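Local coordinates for nonsense-mediated mRNA decay protein 2 (Saccharomyces cerevisiae, PDB 4LUN) that takes part in the nonsense-mediated decay of mRNAs with premature stop codons, contacting the NAM7/UPF1 factor through its C-terminus, and is represented here by its N-terminal MIF4G domain, at residues V74-C79 with S110-A115; E78-V83 with I91-I96; E189-K194 with T202-F207; R157-I162 with D180-S185; M1-K6 with D219-D224. All coordinates share one frame; numbering follows the deposited sequence.

Interaction 1. Residues V74-C79 with S110-A115; sequences VTVTEC and SPLLGA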
# COMPACT_ATOMS: atom_id res chain seq x y z
N VAL A 74 10.63 -2.54 17.31
CA VAL A 74 11.63 -2.49 16.23
C VAL A 74 11.65 -3.77 15.40
O VAL A 74 11.66 -3.72 14.17
CB VAL A 74 13.04 -2.22 16.79
CG1 VAL A 74 14.08 -2.31 15.67
CG2 VAL A 74 13.09 -0.86 17.46
N THR A 75 11.65 -4.92 16.07
CA THR A 75 11.67 -6.20 15.38
C THR A 75 10.46 -6.39 14.48
O THR A 75 10.59 -6.76 13.31
CB THR A 75 11.74 -7.37 16.38
OG1 THR A 75 12.94 -7.26 17.15
CG2 THR A 75 11.72 -8.70 15.65
N VAL A 76 9.27 -6.12 15.02
CA VAL A 76 8.04 -6.25 14.26
C VAL A 76 7.97 -5.25 13.10
O VAL A 76 7.48 -5.57 12.02
CB VAL A 76 6.81 -6.11 15.19
CG1 VAL A 76 5.62 -5.54 14.45
CG2 VAL A 76 6.46 -7.46 15.81
N THR A 77 8.49 -4.04 13.32
CA THR A 77 8.50 -3.02 12.28
C THR A 77 9.26 -3.54 11.06
O THR A 77 8.80 -3.41 9.93
CB THR A 77 9.15 -1.71 12.74
OG1 THR A 77 8.41 -1.16 13.84
CG2 THR A 77 9.16 -0.69 11.60
N GLU A 78 10.42 -4.13 11.31
CA GLU A 78 11.23 -4.71 10.25
C GLU A 78 10.51 -5.89 9.59
O GLU A 78 10.47 -5.98 8.36
CB GLU A 78 12.59 -5.15 10.81
CG GLU A 78 13.73 -5.01 9.83
CD GLU A 78 15.04 -4.68 10.53
OE1 GLU A 78 15.67 -3.67 10.16
OE2 GLU A 78 15.43 -5.43 11.45
N CYS A 79 9.94 -6.78 10.39
CA CYS A 79 9.21 -7.93 9.85
C CYS A 79 8.01 -7.51 9.01
O CYS A 79 7.75 -8.10 7.96
CB CYS A 79 8.75 -8.86 10.97
SG CYS A 79 10.11 -9.62 11.87
N SER A 110 1.12 2.61 18.53
CA SER A 110 1.51 3.98 18.18
C SER A 110 2.91 4.09 17.57
O SER A 110 3.05 4.58 16.44
CB SER A 110 1.29 4.97 19.35
OG SER A 110 1.91 6.22 19.08
N PRO A 111 3.96 3.62 18.29
CA PRO A 111 5.28 3.72 17.65
C PRO A 111 5.43 2.82 16.42
O PRO A 111 6.17 3.18 15.50
CB PRO A 111 6.24 3.30 18.77
CG PRO A 111 5.42 2.51 19.73
CD PRO A 111 4.03 3.09 19.66
N LEU A 112 4.74 1.69 16.39
CA LEU A 112 4.78 0.82 15.22
C LEU A 112 4.19 1.54 14.02
O LEU A 112 4.78 1.55 12.94
CB LEU A 112 4.01 -0.48 15.46
CG LEU A 112 3.79 -1.34 14.20
CD1 LEU A 112 5.10 -1.83 13.63
CD2 LEU A 112 2.84 -2.50 14.45
N LEU A 113 3.03 2.16 14.20
CA LEU A 113 2.38 2.84 13.09
C LEU A 113 3.23 3.98 12.57
O LEU A 113 3.38 4.16 11.35
CB LEU A 113 1.00 3.36 13.51
CG LEU A 113 0.28 4.25 12.49
CD1 LEU A 113 0.06 3.49 11.19
CD2 LEU A 113 -1.04 4.73 13.05
N GLY A 114 3.79 4.77 13.49
CA GLY A 114 4.61 5.90 13.10
C GLY A 114 5.82 5.50 12.29
O GLY A 114 6.17 6.16 11.31
N ALA A 115 6.45 4.40 12.69
CA ALA A 115 7.62 3.90 11.98
C ALA A 115 7.22 3.26 10.66
O ALA A 115 7.90 3.41 9.64
CB ALA A 115 8.38 2.90 12.84
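Leu112 turns its CG anti to the backbone N (chi1 169°), which carries CD1 across to helix 69-81, while Thr77 holds OG1 beside its own backbone N and CG2 beside its carbonyl carbon (chi1 -61°). Both branches of the threonine therefore face helix 106-116. OG1 lies 3.4 Å from Leu112 CD1, and CG2 lies 3.9 Å from Ala115 CB. The side chains of Thr77 and Leu112 run past each other in opposite directions, and the same leucine methyl also meets Val76. There the two side chains cross at about a right angle, with Val76 CG1 3.8 Å from Leu112 CD1.

The short helical segments run roughly parallel, crossing at -38° with their axes 9.8 Å apart. At this spacing the leucine spans the gap, while Ala115 adds a single methyl, which meets Thr77 CG2. Helix 87-104 comes between the two in the chain, and its Ile97 and Leu100 touch Val76, as does Leu44 of helix 34-44. The pair thus belongs to the stacked helices of a HEAT-repeat MIF4G domain.

Threonine fits here because its hydroxyl has an acceptor within its own helix, the carbonyl of Ile73. Because OG1 is already hydrogen-bonded there, it can lie against a leucine methyl at little cost, and the contact across the helices rests on dispersion and shape, without directional bonds.

Interaction 2. Residues E78-V83 with I91-I96; sequences ECLLNV and IAAVEI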
# COMPACT_ATOMS: atom_id res chain seq x y z
N GLU A 78 10.42 -4.13 11.31
CA GLU A 78 11.23 -4.71 10.25
C GLU A 78 10.51 -5.89 9.59
O GLU A 78 10.47 -5.98 8.36
CB GLU A 78 12.59 -5.15 10.81
CG GLU A 78 13.73 -5.01 9.83
CD GLU A 78 15.04 -4.68 10.53
OE1 GLU A 78 15.67 -3.67 10.16
OE2 GLU A 78 15.43 -5.43 11.45
N CYS A 79 9.94 -6.78 10.39
CA CYS A 79 9.21 -7.93 9.85
C CYS A 79 8.01 -7.51 9.01
O CYS A 79 7.75 -8.10 7.96
CB CYS A 79 8.75 -8.86 10.97
SG CYS A 79 10.11 -9.62 11.87
N LEU A 80 7.28 -6.51 9.49
CA LEU A 80 6.07 -6.06 8.80
C LEU A 80 6.40 -5.45 7.44
O LEU A 80 5.70 -5.69 6.45
CB LEU A 80 5.32 -5.04 9.66
CG LEU A 80 3.81 -5.05 9.51
CD1 LEU A 80 3.29 -6.47 9.63
CD2 LEU A 80 3.20 -4.16 10.58
N LEU A 81 7.47 -4.67 7.40
CA LEU A 81 7.87 -4.00 6.17
C LEU A 81 8.38 -5.01 5.14
O LEU A 81 8.43 -4.72 3.95
CB LEU A 81 8.94 -2.95 6.45
CG LEU A 81 8.53 -1.69 7.22
CD1 LEU A 81 9.75 -0.86 7.58
CD2 LEU A 81 7.57 -0.86 6.39
N ASN A 82 8.75 -6.20 5.61
CA ASN A 82 9.32 -7.21 4.73
C ASN A 82 8.41 -8.41 4.48
O ASN A 82 8.86 -9.43 3.95
CB ASN A 82 10.67 -7.68 5.28
CG ASN A 82 11.74 -6.61 5.21
OD1 ASN A 82 11.94 -5.99 4.17
ND2 ASN A 82 12.42 -6.38 6.33
N VAL A 83 7.14 -8.30 4.85
CA VAL A 83 6.18 -9.37 4.57
C VAL A 83 6.12 -9.61 3.06
O VAL A 83 6.04 -8.66 2.28
CB VAL A 83 4.77 -9.03 5.11
CG1 VAL A 83 3.78 -10.13 4.74
CG2 VAL A 83 4.81 -8.86 6.62
N ILE A 91 -2.13 -12.66 6.05
CA ILE A 91 -3.10 -13.03 7.08
C ILE A 91 -2.42 -13.34 8.41
O ILE A 91 -2.89 -12.92 9.48
CB ILE A 91 -3.97 -14.23 6.65
CG1 ILE A 91 -5.11 -13.74 5.76
CG2 ILE A 91 -4.56 -14.96 7.84
CD1 ILE A 91 -5.32 -14.60 4.54
N ALA A 92 -1.32 -14.09 8.35
CA ALA A 92 -0.54 -14.40 9.54
C ALA A 92 -0.06 -13.12 10.21
O ALA A 92 -0.16 -12.98 11.43
CB ALA A 92 0.64 -15.28 9.18
N ALA A 93 0.43 -12.17 9.42
CA ALA A 93 0.90 -10.90 9.96
C ALA A 93 -0.24 -10.16 10.65
O ALA A 93 -0.05 -9.56 11.71
CB ALA A 93 1.51 -10.04 8.87
N VAL A 94 -1.42 -10.19 10.05
CA VAL A 94 -2.59 -9.53 10.63
C VAL A 94 -2.96 -10.12 12.00
O VAL A 94 -3.24 -9.38 12.94
CB VAL A 94 -3.81 -9.57 9.69
CG1 VAL A 94 -5.06 -9.10 10.42
CG2 VAL A 94 -3.55 -8.74 8.44
N GLU A 95 -2.97 -11.44 12.10
CA GLU A 95 -3.32 -12.10 13.36
C GLU A 95 -2.29 -11.82 14.45
O GLU A 95 -2.64 -11.58 15.60
CB GLU A 95 -3.46 -13.61 13.16
CG GLU A 95 -4.65 -14.02 12.32
CD GLU A 95 -5.95 -14.06 13.10
OE1 GLU A 95 -5.94 -13.84 14.33
OE2 GLU A 95 -7.00 -14.34 12.47
N ILE A 96 -1.01 -11.86 14.08
CA ILE A 96 0.08 -11.58 15.00
C ILE A 96 0.07 -10.13 15.49
O ILE A 96 0.21 -9.87 16.69
CB ILE A 96 1.43 -11.89 14.34
CG1 ILE A 96 1.52 -13.39 14.04
CG2 ILE A 96 2.59 -11.44 15.21
CD1 ILE A 96 2.59 -13.75 13.03
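No flat group enters the meeting of Leu80 and Val83 with Ala93, so there is no ring face or amide edge to cover: methyl groups alone touch across it. Flat rings lie around it instead: Phe48, from a loop, touches Ala93 and Cys79, and Phe116, of helix 106-116, touches Leu80. The arrangement is a helical hairpin of the HEAT-repeat MIF4G domain, in which helix 69-81 ends, the chain turns, and helix 87-104 packs back against it.

Ala93 is the point on which both partners converge. Leu80 sends CD1 to within 4.1 Å of Ala93 CB, coming from the last full turn of its helix. Val83, already past the helix end, approaches from the loop. Its CG1 is anti to the backbone N (chi1 177°), leaving CG2 beside that nitrogen and turned to the alanine. Alanine suits the place because a single methyl lets the two chains come close, with Leu80 CA and Ala93 CA 7.2 Å apart. A beta-branched valine just after the helix still offers a compact apolar surface where the backbone leaves helical geometry.

Leu80 has further neighbours that bury it, Val146 and Leu150 of helix 130-152. The leucine is thus shared by several helices, while Ala93 offers its one methyl to both partners. Its second methyl contact, Val83 CG2 to Ala93 CB, measures 4.2 Å.

Interaction 3. Residues E189-K194 with T202-F207; sequences EILNYK and TIATAF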
# COMPACT_ATOMS: atom_id res chain seq x y z
N GLU A 189 0.22 10.75 -1.58
CA GLU A 189 1.68 10.82 -1.62
C GLU A 189 2.27 9.85 -2.65
O GLU A 189 2.93 10.27 -3.58
CB GLU A 189 2.28 10.57 -0.22
CG GLU A 189 3.82 10.38 -0.19
CD GLU A 189 4.61 11.69 -0.19
OE1 GLU A 189 3.99 12.76 -0.42
OE2 GLU A 189 5.85 11.65 0.04
N ILE A 190 2.02 8.56 -2.48
CA ILE A 190 2.72 7.55 -3.29
C ILE A 190 2.31 7.53 -4.77
O ILE A 190 3.10 7.15 -5.62
CB ILE A 190 2.65 6.14 -2.65
CG1 ILE A 190 1.21 5.59 -2.65
CG2 ILE A 190 3.25 6.17 -1.22
CD1 ILE A 190 1.09 4.24 -1.92
N LEU A 191 1.10 7.98 -5.08
CA LEU A 191 0.69 8.01 -6.47
C LEU A 191 1.39 9.14 -7.23
O LEU A 191 1.36 9.16 -8.47
CB LEU A 191 -0.82 8.18 -6.59
CG LEU A 191 -1.61 6.97 -6.12
CD1 LEU A 191 -3.10 7.25 -6.25
CD2 LEU A 191 -1.24 5.74 -6.93
N ASN A 192 2.03 10.04 -6.49
CA ASN A 192 2.56 11.26 -7.09
C ASN A 192 4.09 11.37 -7.06
O ASN A 192 4.65 12.47 -7.01
CB ASN A 192 1.91 12.49 -6.44
CG ASN A 192 0.48 12.70 -6.91
OD1 ASN A 192 0.24 13.15 -8.04
ND2 ASN A 192 -0.49 12.37 -6.06
N TYR A 193 4.76 10.23 -7.11
CA TYR A 193 6.21 10.26 -7.30
C TYR A 193 6.50 9.92 -8.76
O TYR A 193 6.24 8.80 -9.21
CB TYR A 193 6.91 9.26 -6.39
CG TYR A 193 8.41 9.20 -6.62
CD1 TYR A 193 9.23 10.27 -6.26
CD2 TYR A 193 8.99 8.08 -7.18
CE1 TYR A 193 10.61 10.21 -6.47
CE2 TYR A 193 10.36 8.02 -7.40
CZ TYR A 193 11.17 9.08 -7.04
OH TYR A 193 12.54 9.00 -7.26
N LYS A 194 7.02 10.90 -9.50
CA LYS A 194 7.36 10.72 -10.92
C LYS A 194 6.18 10.17 -11.71
O LYS A 194 6.34 9.24 -12.51
CB LYS A 194 8.59 9.81 -11.08
CG LYS A 194 9.84 10.34 -10.41
CD LYS A 194 10.38 11.57 -11.14
CE LYS A 194 10.57 11.28 -12.61
NZ LYS A 194 11.46 12.29 -13.25
N THR A 202 0.35 1.62 -11.63
CA THR A 202 0.18 0.23 -11.18
C THR A 202 -0.11 0.09 -9.68
O THR A 202 -0.63 -0.94 -9.24
CB THR A 202 1.37 -0.67 -11.59
OG1 THR A 202 2.51 -0.41 -10.76
CG2 THR A 202 1.73 -0.42 -13.05
N ILE A 203 0.22 1.10 -8.88
CA ILE A 203 -0.18 1.10 -7.47
C ILE A 203 -1.71 1.26 -7.44
O ILE A 203 -2.42 0.60 -6.67
CB ILE A 203 0.46 2.27 -6.70
CG1 ILE A 203 1.98 2.16 -6.68
CG2 ILE A 203 -0.05 2.31 -5.26
CD1 ILE A 203 2.64 3.45 -6.15
N ALA A 204 -2.21 2.15 -8.29
CA ALA A 204 -3.64 2.45 -8.30
C ALA A 204 -4.43 1.22 -8.72
O ALA A 204 -5.44 0.89 -8.10
CB ALA A 204 -3.92 3.58 -9.25
N THR A 205 -3.97 0.54 -9.78
CA THR A 205 -4.70 -0.63 -10.27
C THR A 205 -4.61 -1.80 -9.30
O THR A 205 -5.58 -2.53 -9.10
CB THR A 205 -4.26 -1.06 -11.69
OG1 THR A 205 -2.86 -1.33 -11.70
CG2 THR A 205 -4.52 0.06 -12.65
N ALA A 206 -3.44 -1.98 -8.70
CA ALA A 206 -3.29 -3.05 -7.72
C ALA A 206 -4.18 -2.81 -6.52
O ALA A 206 -4.71 -3.76 -5.94
CB ALA A 206 -1.83 -3.17 -7.26
N PHE A 207 -4.34 -1.55 -6.14
CA PHE A 207 -5.12 -1.24 -4.94
C PHE A 207 -6.61 -1.46 -5.15
O PHE A 207 -7.28 -2.04 -4.31
CB PHE A 207 -4.85 0.20 -4.47
CG PHE A 207 -5.42 0.51 -3.11
CD1 PHE A 207 -4.79 0.05 -1.96
CD2 PHE A 207 -6.57 1.26 -2.98
CE1 PHE A 207 -5.31 0.33 -0.71
CE2 PHE A 207 -7.10 1.55 -1.74
CZ PHE A 207 -6.47 1.08 -0.59
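Ile190 and Leu191 both slant across Ile203, so the three branched chains meet as inclined rods. In Ile190, CG1 sits between the backbone N and the carbonyl carbon (chi1 67°), a less roomy place that nevertheless directs CD1 at the partner helix. It stops 4.0 Å from Ile203 CG2. Leu191 comes in beside it, its CG anti to the carbonyl carbon (chi1 -68°), and lays CD2 3.9 Å from Ile203 CB. The same methyl reaches on to Ala204, 4.2 Å from its CB.

Ile203 answers with both of its branches. CG2 receives the two methyls, whereas CD1, on the other branch, rests 3.8 Å from the backbone Ile190 O. A beta-branched isoleucine suits this role because it presents a broad surface close to its own backbone. Alanine is apt at the next position, where Leu191 and also Phe239 and Phe242 of helix 231-271 close on its methyl.

The polypeptide turns as helix 182-190 gives out, through a type I beta turn from Ile190 to Tyr193. Beyond it Lys194 CG lies over the centre of one face of the Tyr193 ring, and the lysine's NZ forms a salt bridge with Asp126. A return through a short connection, with an apolar seam between successive helices, is the construction of the helical MIF4G domain with its HEAT-repeat architecture.

Interaction 4. Residues R157-I162 with D180-S185; sequences RTLDDI and DPLLFS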
# COMPACT_ATOMS: atom_id res chain seq x y z
N ARG A 157 -5.47 3.05 12.35
CA ARG A 157 -6.70 3.78 12.05
C ARG A 157 -6.51 5.21 11.59
O ARG A 157 -7.12 5.64 10.62
CB ARG A 157 -7.61 3.80 13.28
CG ARG A 157 -7.72 2.45 13.96
CD ARG A 157 -8.74 2.50 15.11
NE ARG A 157 -8.30 3.35 16.22
CZ ARG A 157 -9.05 3.61 17.28
NH1 ARG A 157 -10.26 3.08 17.39
NH2 ARG A 157 -8.59 4.40 18.25
N THR A 158 -5.70 5.97 12.33
CA THR A 158 -5.64 7.41 12.12
C THR A 158 -4.37 7.98 12.72
O THR A 158 -3.79 7.39 13.63
CB THR A 158 -6.88 8.10 12.75
OG1 THR A 158 -6.73 9.53 12.68
CG2 THR A 158 -7.02 7.70 14.22
N LEU A 159 -3.92 9.13 12.22
CA LEU A 159 -2.77 9.79 12.83
C LEU A 159 -3.10 10.21 14.25
O LEU A 159 -2.20 10.44 15.05
CB LEU A 159 -2.34 11.00 12.01
CG LEU A 159 -1.77 10.72 10.62
CD1 LEU A 159 -1.57 12.01 9.85
CD2 LEU A 159 -0.46 9.95 10.71
N ASP A 160 -4.38 10.32 14.56
CA ASP A 160 -4.80 10.75 15.89
C ASP A 160 -4.43 9.75 17.00
O ASP A 160 -4.46 10.09 18.18
CB ASP A 160 -6.30 11.05 15.93
CG ASP A 160 -6.65 12.38 15.28
OD1 ASP A 160 -5.73 13.19 15.04
OD2 ASP A 160 -7.85 12.63 15.04
N ASP A 161 -4.08 8.53 16.62
CA ASP A 161 -3.71 7.48 17.57
C ASP A 161 -2.24 7.54 17.93
O ASP A 161 -1.80 6.88 18.88
CB ASP A 161 -3.99 6.09 17.01
CG ASP A 161 -5.47 5.75 16.96
OD1 ASP A 161 -5.84 4.92 16.11
OD2 ASP A 161 -6.25 6.29 17.77
N ILE A 162 -1.46 8.29 17.16
CA ILE A 162 -0.02 8.34 17.39
C ILE A 162 0.28 9.37 18.48
O ILE A 162 -0.27 10.47 18.47
CB ILE A 162 0.75 8.65 16.10
CG1 ILE A 162 0.34 7.66 15.01
CG2 ILE A 162 2.24 8.58 16.34
CD1 ILE A 162 1.06 7.85 13.68
N ASP A 180 -7.69 14.47 6.49
CA ASP A 180 -8.14 13.46 5.55
C ASP A 180 -8.02 12.07 6.17
O ASP A 180 -7.26 11.86 7.12
CB ASP A 180 -7.28 13.54 4.29
CG ASP A 180 -7.45 14.87 3.55
OD1 ASP A 180 -8.60 15.30 3.35
OD2 ASP A 180 -6.42 15.48 3.16
N PRO A 181 -8.79 11.10 5.65
CA PRO A 181 -8.57 9.71 6.07
C PRO A 181 -7.13 9.31 5.78
O PRO A 181 -6.57 9.79 4.79
CB PRO A 181 -9.51 8.92 5.15
CG PRO A 181 -10.59 9.89 4.80
CD PRO A 181 -9.87 11.22 4.67
N LEU A 182 -6.55 8.46 6.62
CA LEU A 182 -5.13 8.13 6.52
C LEU A 182 -4.76 7.46 5.20
O LEU A 182 -3.72 7.77 4.61
CB LEU A 182 -4.70 7.26 7.71
CG LEU A 182 -3.21 6.92 7.84
CD1 LEU A 182 -2.33 8.15 7.63
CD2 LEU A 182 -2.92 6.30 9.21
N LEU A 183 -5.62 6.56 4.72
CA LEU A 183 -5.38 5.95 3.41
C LEU A 183 -5.35 6.97 2.29
O LEU A 183 -4.59 6.82 1.35
CB LEU A 183 -6.42 4.87 3.08
CG LEU A 183 -6.20 3.51 3.73
CD1 LEU A 183 -7.47 2.67 3.61
CD2 LEU A 183 -5.01 2.81 3.05
N PHE A 184 -6.21 7.99 2.36
CA PHE A 184 -6.22 9.05 1.37
C PHE A 184 -4.85 9.76 1.37
O PHE A 184 -4.26 10.02 0.31
CB PHE A 184 -7.38 10.04 1.64
CG PHE A 184 -7.38 11.26 0.76
CD1 PHE A 184 -8.15 11.31 -0.40
CD2 PHE A 184 -6.62 12.38 1.10
CE1 PHE A 184 -8.17 12.45 -1.19
CE2 PHE A 184 -6.62 13.51 0.30
CZ PHE A 184 -7.40 13.54 -0.85
N SER A 185 -4.36 10.06 2.57
CA SER A 185 -3.08 10.76 2.73
C SER A 185 -1.94 9.95 2.16
O SER A 185 -1.09 10.48 1.42
CB SER A 185 -2.81 11.11 4.20
OG SER A 185 -3.77 12.04 4.68
O HOH W 1 -8.11 7.68 9.00
O HOH W 2 -7.96 10.08 9.96
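Thr158, whose CA lies 4.1 Å from Leu182 CD2, has an OG1 gripped from two directions. Asp160 N donates to it over 3.1 Å, almost straight at 171°, closing an ST turn, and a water lies 3.0 Å from the same OG1. That water also donates weakly to Asp180 O. A second water spans the contact more firmly, giving a proton to Arg157 O at 2.8 Å and accepting one from Leu182 N at 3.0 Å, so an amide in the first turn of the helix is satisfied.

The segments join the loop following helix 130-152 to the start of helix 182-190 in this HEAT-repeat MIF4G domain, with Pro181 at the N-cap. Leu182 holds CG anti to its backbone N (chi1 -174°) and crosses Leu159 at about a right angle, Leu182 CD1 lying 4.0 Å from Leu159 CG. An alanine here would lack both methyls and would probably leave a gap beneath Leu159 and Thr158. Beside this apolar patch, Arg157 forms a side-on, two-nitrogen salt bridge with Asp161: Arg157 NE meets Asp161 OD1 at 2.9 Å and NH2 meets OD2. The guanidinium also makes a cation-pi contact with Trp17.

Interaction 5. Residues M1-K6 with D219-D224; sequences MDDGRK and DNSWDD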
# COMPACT_ATOMS: atom_id res chain seq x y z
N MET A 1 -8.76 -15.05 5.37
CA MET A 1 -9.58 -14.38 6.37
C MET A 1 -10.84 -13.76 5.77
O MET A 1 -10.78 -12.89 4.90
CB MET A 1 -8.75 -13.33 7.12
CG MET A 1 -9.56 -12.30 7.87
SD MET A 1 -8.62 -11.43 9.15
CE MET A 1 -6.93 -11.79 8.66
N ASP A 2 -12.00 -14.23 6.23
CA ASP A 2 -13.28 -13.75 5.72
C ASP A 2 -13.71 -12.47 6.44
O ASP A 2 -13.10 -12.08 7.43
CB ASP A 2 -14.35 -14.83 5.85
CG ASP A 2 -14.84 -15.03 7.28
OD1 ASP A 2 -16.04 -15.32 7.46
OD2 ASP A 2 -14.02 -14.90 8.22
N ASP A 3 -14.75 -11.83 5.93
CA ASP A 3 -15.23 -10.58 6.51
C ASP A 3 -15.68 -10.77 7.96
O ASP A 3 -15.57 -9.86 8.77
CB ASP A 3 -16.37 -9.97 5.67
CG ASP A 3 -15.88 -9.40 4.34
OD1 ASP A 3 -14.67 -9.15 4.19
OD2 ASP A 3 -16.72 -9.19 3.44
N GLY A 4 -16.18 -11.96 8.29
CA GLY A 4 -16.59 -12.26 9.65
C GLY A 4 -15.43 -12.18 10.63
O GLY A 4 -15.56 -11.60 11.71
N ARG A 5 -14.30 -12.76 10.25
CA ARG A 5 -13.10 -12.73 11.08
C ARG A 5 -12.51 -11.32 11.15
O ARG A 5 -12.00 -10.90 12.19
CB ARG A 5 -12.06 -13.72 10.57
CG ARG A 5 -10.79 -13.78 11.39
CD ARG A 5 -11.07 -14.11 12.85
NE ARG A 5 -9.84 -14.15 13.64
CZ ARG A 5 -9.80 -14.21 14.96
NH1 ARG A 5 -10.92 -14.21 15.67
NH2 ARG A 5 -8.62 -14.25 15.58
N LYS A 6 -12.58 -10.59 10.04
CA LYS A 6 -12.16 -9.19 10.04
C LYS A 6 -12.96 -8.41 11.08
O LYS A 6 -12.40 -7.64 11.86
CB LYS A 6 -12.38 -8.54 8.67
CG LYS A 6 -11.30 -8.83 7.64
CD LYS A 6 -11.48 -7.94 6.42
CE LYS A 6 -10.36 -8.14 5.41
NZ LYS A 6 -9.95 -9.57 5.33
N ASP A 219 -21.33 -1.39 -2.42
CA ASP A 219 -20.72 -2.44 -1.62
C ASP A 219 -20.53 -1.96 -0.18
O ASP A 219 -19.58 -1.22 0.10
CB ASP A 219 -19.37 -2.85 -2.22
CG ASP A 219 -18.90 -4.20 -1.71
OD1 ASP A 219 -19.37 -4.64 -0.64
OD2 ASP A 219 -18.06 -4.83 -2.39
N ASN A 220 -21.42 -2.37 0.72
CA ASN A 220 -21.34 -1.95 2.11
C ASN A 220 -20.65 -2.95 3.03
O ASN A 220 -20.62 -2.76 4.25
CB ASN A 220 -22.75 -1.67 2.65
CG ASN A 220 -23.47 -0.60 1.88
OD1 ASN A 220 -22.86 0.20 1.18
ND2 ASN A 220 -24.79 -0.57 2.01
N SER A 221 -20.07 -4.00 2.46
CA SER A 221 -19.50 -5.10 3.23
C SER A 221 -18.44 -4.68 4.26
O SER A 221 -18.30 -5.33 5.29
CB SER A 221 -18.93 -6.16 2.29
OG SER A 221 -17.96 -5.60 1.43
N TRP A 222 -17.72 -3.60 3.99
CA TRP A 222 -16.66 -3.16 4.90
C TRP A 222 -17.00 -1.90 5.71
O TRP A 222 -16.15 -1.39 6.43
CB TRP A 222 -15.33 -2.95 4.14
CG TRP A 222 -14.69 -4.21 3.68
CD1 TRP A 222 -15.05 -5.48 4.01
CD2 TRP A 222 -13.57 -4.33 2.78
NE1 TRP A 222 -14.22 -6.39 3.38
CE2 TRP A 222 -13.31 -5.71 2.61
CE3 TRP A 222 -12.77 -3.41 2.10
CZ2 TRP A 222 -12.28 -6.19 1.80
CZ3 TRP A 222 -11.74 -3.89 1.28
CH2 TRP A 222 -11.51 -5.27 1.14
N ASP A 223 -18.24 -1.44 5.62
CA ASP A 223 -18.65 -0.23 6.35
C ASP A 223 -18.36 -0.29 7.85
O ASP A 223 -18.00 0.73 8.44
CB ASP A 223 -20.14 0.06 6.13
CG ASP A 223 -20.44 0.62 4.76
OD1 ASP A 223 -19.49 0.89 3.97
OD2 ASP A 223 -21.64 0.82 4.46
N ASP A 224 -18.52 -1.46 8.47
CA ASP A 224 -18.28 -1.60 9.91
C ASP A 224 -16.79 -1.59 10.24
O ASP A 224 -16.41 -1.48 11.41
CB ASP A 224 -18.86 -2.92 10.43
CG ASP A 224 -20.37 -2.92 10.51
OD1 ASP A 224 -20.98 -1.84 10.41
OD2 ASP A 224 -20.94 -4.02 10.68
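Asp3 accepts the indole N-H of Trp222 from an unusual quarter: the donor stands well above the carboxylate plane, 49° out of it, although the oxygen lies nearly in the plane of the indole ring. The bond is otherwise sound, with Trp222 NE1 2.9 Å from Asp3 OD1 and an N-H...O angle of 161°. Carboxylate and ring are turned 78° from each other, and the acid lies at the indole's edge, near its plane. The other oxygen, OD2, lies 3.9 Å from Ser221 CB. Lys6, one helical turn on from Asp3, brings the aliphatic part of its chain near the same nitrogen, with CD 4.4 Å from Trp222 NE1.

The contact ties the start of helix 3-17, the N-terminal helix, to the loop between helix 201-210 and helix 231-271. Asp2 is the N-cap of that helix, its OD2 accepting from Arg5 N at 3.0 Å. An acid in the next position also suits a helix start, where its negative charge would be expected to interact favourably with the amide ends. Replacing Asp3 by an alanine would probably leave the indole N-H without its acceptor and the tryptophan freer to turn.

The loop is shaped by its own bonds. A type I beta turn runs from Asn220 to Asp223, and before it Asp219 OD1 takes two donors from the same face of its carboxylate, Ser221 N at 3.2 Å, an Asx turn, and Ser221 OG at 2.7 Å. Pro213 and Leu152 both touch the Trp222 side chain.

Interactions 1 and 2 both draw on helix 69-81 and share Glu78 and Cys79, with centres about 10 Å apart; Leu112 CD2 meets Leu80 CD2 at 4.2 Å. Interaction 1 also borders interaction 4, where Leu113 CD2 lies 3.8 Å from Ile162 CG1. Interactions 3 and 4 use opposite ends of helix 182-190, with centres about 18 Å apart, and Phe207 CZ approaches Leu183 CD2 to 4.3 Å. Interaction 5, which joins residues far apart in the chain, connects to interaction 2 by the salt bridge of Arg5 NH2 and Glu95 OE1, 3.0 Å long. Interactions 1 and 3 do not touch, their nearest atoms being about 12 Å apart.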